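Local coordinates for envelope glycoprotein (Thogoto virus, PDB 5XEA) that probably attaches the virus to its host-cell receptor and later induces fusion of the virion with the host membrane, at residues F150-W155 with F238-C244; W275-T279 with R414-Q418. All coordinates share one frame; numbering follows the deposited sequence.

Contact 1 of 2, residues F150-W155 with F238-C244; sequences FFNLQW and FCHQYAC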
# COMPACT_ATOMS: atom_id res chain seq x y z
N PHE B 150 2.57 6.17 -16.56
CA PHE B 150 1.17 6.53 -16.34
C PHE B 150 1.06 8.03 -16.07
O PHE B 150 2.05 8.72 -15.82
CB PHE B 150 0.56 5.72 -15.18
CG PHE B 150 1.22 5.96 -13.83
CD1 PHE B 150 0.85 7.02 -13.01
CD2 PHE B 150 2.20 5.09 -13.36
CE1 PHE B 150 1.45 7.21 -11.78
CE2 PHE B 150 2.79 5.26 -12.14
CZ PHE B 150 2.43 6.32 -11.34
N PHE B 151 -0.18 8.53 -16.12
CA PHE B 151 -0.41 9.96 -15.96
C PHE B 151 -1.77 10.15 -15.31
O PHE B 151 -2.52 9.19 -15.09
CB PHE B 151 -0.32 10.68 -17.31
CG PHE B 151 -1.36 10.23 -18.31
CD1 PHE B 151 -2.59 10.85 -18.39
CD2 PHE B 151 -1.11 9.15 -19.15
CE1 PHE B 151 -3.56 10.42 -19.31
CE2 PHE B 151 -2.05 8.71 -20.05
CZ PHE B 151 -3.28 9.34 -20.13
N ASN B 152 -2.08 11.40 -14.96
CA ASN B 152 -3.40 11.81 -14.52
C ASN B 152 -3.99 12.78 -15.54
O ASN B 152 -3.27 13.36 -16.36
CB ASN B 152 -3.36 12.50 -13.15
CG ASN B 152 -3.13 11.53 -12.01
OD1 ASN B 152 -3.46 10.34 -12.09
ND2 ASN B 152 -2.56 12.04 -10.92
N LEU B 153 -5.31 12.95 -15.48
CA LEU B 153 -5.95 14.10 -16.09
C LEU B 153 -6.27 15.11 -15.00
O LEU B 153 -6.35 14.77 -13.82
CB LEU B 153 -7.22 13.71 -16.85
CG LEU B 153 -7.11 12.89 -18.13
CD1 LEU B 153 -8.52 12.73 -18.75
CD2 LEU B 153 -6.13 13.50 -19.13
N GLN B 154 -6.46 16.36 -15.40
CA GLN B 154 -6.63 17.42 -14.41
C GLN B 154 -7.31 18.61 -15.05
O GLN B 154 -7.01 18.97 -16.20
CB GLN B 154 -5.27 17.83 -13.82
CG GLN B 154 -5.35 18.91 -12.76
CD GLN B 154 -4.03 19.11 -12.02
OE1 GLN B 154 -3.38 18.14 -11.59
NE2 GLN B 154 -3.62 20.37 -11.87
N TRP B 155 -8.21 19.23 -14.30
CA TRP B 155 -8.86 20.46 -14.73
C TRP B 155 -7.91 21.63 -14.50
O TRP B 155 -7.48 21.86 -13.37
CB TRP B 155 -10.15 20.71 -13.96
CG TRP B 155 -11.31 19.87 -14.34
CD1 TRP B 155 -11.80 18.82 -13.64
CD2 TRP B 155 -12.18 20.05 -15.46
NE1 TRP B 155 -12.90 18.31 -14.27
CE2 TRP B 155 -13.16 19.05 -15.39
CE3 TRP B 155 -12.22 20.96 -16.53
CZ2 TRP B 155 -14.18 18.92 -16.35
CZ3 TRP B 155 -13.23 20.83 -17.48
CH2 TRP B 155 -14.19 19.82 -17.38
N PHE B 238 -14.09 17.83 -11.21
CA PHE B 238 -13.41 16.84 -10.39
C PHE B 238 -12.67 15.86 -11.28
O PHE B 238 -13.15 15.50 -12.36
CB PHE B 238 -14.46 16.12 -9.52
CG PHE B 238 -13.91 15.07 -8.62
CD1 PHE B 238 -13.27 15.41 -7.44
CD2 PHE B 238 -14.03 13.73 -8.96
CE1 PHE B 238 -12.74 14.43 -6.61
CE2 PHE B 238 -13.50 12.75 -8.14
CZ PHE B 238 -12.85 13.10 -6.96
N CYS B 239 -11.48 15.43 -10.85
CA CYS B 239 -10.74 14.42 -11.59
C CYS B 239 -10.32 13.29 -10.67
O CYS B 239 -10.11 13.49 -9.47
CB CYS B 239 -9.50 15.02 -12.30
SG CYS B 239 -9.87 16.38 -13.46
N HIS B 240 -10.24 12.09 -11.24
CA HIS B 240 -9.69 10.94 -10.54
C HIS B 240 -8.84 10.15 -11.53
O HIS B 240 -9.37 9.60 -12.49
CB HIS B 240 -10.78 10.06 -9.93
CG HIS B 240 -10.23 8.89 -9.20
ND1 HIS B 240 -10.18 7.62 -9.75
CD2 HIS B 240 -9.65 8.79 -7.98
CE1 HIS B 240 -9.62 6.79 -8.89
NE2 HIS B 240 -9.28 7.47 -7.81
N GLN B 241 -7.53 10.11 -11.29
CA GLN B 241 -6.58 9.42 -12.15
C GLN B 241 -6.78 9.79 -13.62
O GLN B 241 -6.66 10.97 -13.97
CB GLN B 241 -6.67 7.91 -11.92
CG GLN B 241 -6.32 7.59 -10.45
CD GLN B 241 -6.01 6.13 -10.15
OE1 GLN B 241 -6.27 5.25 -10.96
NE2 GLN B 241 -5.42 5.89 -8.97
N TYR B 242 -7.11 8.82 -14.46
CA TYR B 242 -7.24 9.01 -15.91
C TYR B 242 -8.54 9.67 -16.35
O TYR B 242 -8.78 9.74 -17.55
CB TYR B 242 -7.12 7.67 -16.64
CG TYR B 242 -5.86 6.91 -16.35
CD1 TYR B 242 -4.63 7.35 -16.83
CD2 TYR B 242 -5.90 5.74 -15.60
CE1 TYR B 242 -3.45 6.64 -16.56
CE2 TYR B 242 -4.75 5.03 -15.33
CZ TYR B 242 -3.53 5.48 -15.80
OH TYR B 242 -2.40 4.75 -15.51
N ALA B 243 -9.41 10.12 -15.44
CA ALA B 243 -10.72 10.63 -15.82
C ALA B 243 -10.99 11.97 -15.14
O ALA B 243 -10.65 12.15 -13.96
CB ALA B 243 -11.84 9.65 -15.45
N CYS B 244 -11.58 12.90 -15.88
CA CYS B 244 -12.11 14.12 -15.29
C CYS B 244 -13.62 14.15 -15.48
O CYS B 244 -14.15 13.63 -16.47
CB CYS B 244 -11.50 15.37 -15.89
SG CYS B 244 -9.78 15.64 -15.36

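Contact 2 of 2, residues W275-T279 with R414-Q418; sequences WTVVT and RGTVQ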
# COMPACT_ATOMS: atom_id res chain seq x y z
N TRP B 275 0.84 12.42 -4.35
CA TRP B 275 0.83 11.15 -3.64
C TRP B 275 1.31 9.99 -4.50
O TRP B 275 1.58 8.91 -3.97
CB TRP B 275 -0.59 10.87 -3.14
CG TRP B 275 -1.00 11.78 -2.01
CD1 TRP B 275 -2.10 12.60 -1.97
CD2 TRP B 275 -0.34 11.93 -0.74
NE1 TRP B 275 -2.15 13.26 -0.75
CE2 TRP B 275 -1.08 12.86 0.01
CE3 TRP B 275 0.80 11.35 -0.16
CZ2 TRP B 275 -0.72 13.24 1.30
CZ3 TRP B 275 1.17 11.73 1.12
CH2 TRP B 275 0.40 12.67 1.84
N THR B 276 1.41 10.18 -5.82
CA THR B 276 1.93 9.14 -6.70
C THR B 276 3.44 8.91 -6.51
O THR B 276 3.96 7.93 -7.03
CB THR B 276 1.67 9.49 -8.17
OG1 THR B 276 2.37 10.70 -8.51
CG2 THR B 276 0.11 9.67 -8.47
N VAL B 277 4.13 9.76 -5.76
CA VAL B 277 5.55 9.53 -5.47
C VAL B 277 5.81 9.19 -4.01
O VAL B 277 6.95 8.90 -3.65
CB VAL B 277 6.45 10.71 -5.91
CG1 VAL B 277 6.21 11.06 -7.37
CG2 VAL B 277 6.23 11.93 -5.01
N VAL B 278 4.79 9.18 -3.16
CA VAL B 278 5.00 8.89 -1.75
C VAL B 278 4.78 7.39 -1.52
O VAL B 278 3.70 6.86 -1.79
CB VAL B 278 4.09 9.74 -0.85
CG1 VAL B 278 4.40 9.46 0.62
CG2 VAL B 278 4.27 11.23 -1.15
N THR B 279 5.80 6.72 -1.00
CA THR B 279 5.76 5.28 -0.78
C THR B 279 4.84 4.92 0.39
O THR B 279 4.97 5.50 1.47
CB THR B 279 7.17 4.79 -0.46
OG1 THR B 279 8.02 4.99 -1.60
CG2 THR B 279 7.11 3.34 -0.07
N ARG B 414 -1.09 1.49 -9.56
CA ARG B 414 -0.12 1.99 -10.52
C ARG B 414 1.32 1.99 -10.00
O ARG B 414 2.23 2.02 -10.83
CB ARG B 414 -0.50 3.41 -10.98
CG ARG B 414 -1.91 3.49 -11.64
CD ARG B 414 -2.19 4.86 -12.25
NE ARG B 414 -2.32 5.91 -11.24
CZ ARG B 414 -2.55 7.18 -11.54
NH1 ARG B 414 -2.67 7.52 -12.80
NH2 ARG B 414 -2.65 8.09 -10.59
N GLY B 415 1.53 1.97 -8.69
CA GLY B 415 2.87 2.04 -8.13
C GLY B 415 3.40 3.47 -8.12
O GLY B 415 2.81 4.38 -8.70
N THR B 416 4.55 3.67 -7.47
CA THR B 416 5.13 5.00 -7.46
C THR B 416 5.72 5.32 -8.82
O THR B 416 6.17 4.43 -9.56
CB THR B 416 6.22 5.15 -6.38
OG1 THR B 416 7.24 4.18 -6.59
CG2 THR B 416 5.66 5.01 -4.97
N VAL B 417 5.74 6.61 -9.14
CA VAL B 417 6.39 7.11 -10.35
C VAL B 417 7.84 6.63 -10.42
O VAL B 417 8.30 6.12 -11.46
CB VAL B 417 6.29 8.65 -10.40
CG1 VAL B 417 7.02 9.20 -11.59
CG2 VAL B 417 4.81 9.08 -10.45
N GLN B 418 8.57 6.74 -9.29
CA GLN B 418 9.98 6.34 -9.27
C GLN B 418 10.16 4.87 -9.60
O GLN B 418 11.24 4.48 -10.05
CB GLN B 418 10.65 6.61 -7.91
CG GLN B 418 10.37 7.97 -7.30
CD GLN B 418 9.08 7.99 -6.47
OE1 GLN B 418 7.99 7.89 -7.02
NE2 GLN B 418 9.21 8.14 -5.16

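Contact 1 of 2, residues F150-W155 with F238-C244
A beta hairpin closed by a disulfide, with a type II' turn from His240 to Ala243, packs against Phe150-Trp155, the last part of the long strand 133-156. Strand 152-155 passes strand 238-240 almost antiparallel (173°), but with axes 6.5 Å apart the two meet mainly through side chains. One backbone bond, nearly straight, joins them at the turn, Leu153 N to Gln241 O at 2.8 Å. Beside it, the CD1 methyl of Leu153 lies 3.2 Å from Tyr242 O, and its CB rests on Cys244 SG.

At the turn end, the Tyr242 ring sets its CD1 edge over one face of Phe151, a T-shaped pair with centroids 5.3 Å apart and planes at 79°. The tyrosine hydroxyl reaches further, to 3.1 Å from Phe150 CB. Phe195 meets the Phe151 ring almost parallel.

At the other end the Cys239-Cys244 disulfide lies against the Trp155 indole. Trp155 CG stands anti to its carbonyl carbon (chi1 -75°), which sets the ring beside its own backbone N and carries it to the open end of the hairpin, next to Phe238: Cys244 SG sits over the face of the five-membered ring, 4.4 Å from its centroid, while Cys239 SG approaches obliquely. Trp155 NE1 gives a weak bond to Phe238 O at 3.4 Å and has its stronger partner in Tyr245 O. A glycan sugar also touches this tryptophan.

The disulfide holds the two hairpin strands together just where they meet the indole. The contact rests largely on apolar, aromatic and sulfur packing, with Leu153 N to Gln241 O the one strong hydrogen bond between the two segments.

Contact 2 of 2, residues W275-T279 with R414-Q418
Two hydrogen bonds, both accepted by carbonyls of Trp275-Thr279, tie this segment to Arg414-Gln418. Val417 N donates to Thr276 O at 3.1 Å, tilted 26° from the carbonyl plane, and Thr416 CA adds a CA-H...O contact to the same oxygen at 3.2 Å. The Gln418 side chain makes the second bond: bent at chi2 (87°), it folds back so that NE2 reaches Val277 O at 2.8 Å, in the carbonyl plane and on a lone pair. Its OE1 lies 3.4 Å from Val277 CB and is buried without a polar partner.

These are the loops that lead into helix 282-327 and helix 421-437, and they meet at the trimer interface. Asp284 of the second subunit accepts bonds from the backbone N of Arg414 and of Gly415, and Thr279 packs on Thr279 of both other subunits.

Van der Waals contacts surround the hydrogen bonds. Val277 CG1 rests 3.9 Å from Val417 CB, and the CG2 methyl of Val417 lies 3.5 Å from Thr276 OG1, a hydroxyl bonded to Ser274. Thr276 CG2 touches the Arg414 guanidinium at NH2, a nitrogen bonded to Asn152 OD1 and in a salt bridge with Asp283 of the second subunit.

Arg414 joins the two contacts: its NH2 bonds to Asn152 OD1, the guanidinium makes a cation-pi contact with Tyr242, and Phe150 CZ lies 3.3 Å from Gly415 O. Contact 1 is partly buried and belongs to the beta region, pairing the end of one sheet's long strand with the edge hairpin of another and reaching a glycan at Trp155. Contact 2 is buried, joins two loops without regular structure, and meets both other subunits, whereas contact 1 approaches the second through Gln241. Aromatic rings and sulfur dominate the first, whereas backbone carbonyls, an amide side chain and small branched residues make the second. Their centres are 15 Å apart.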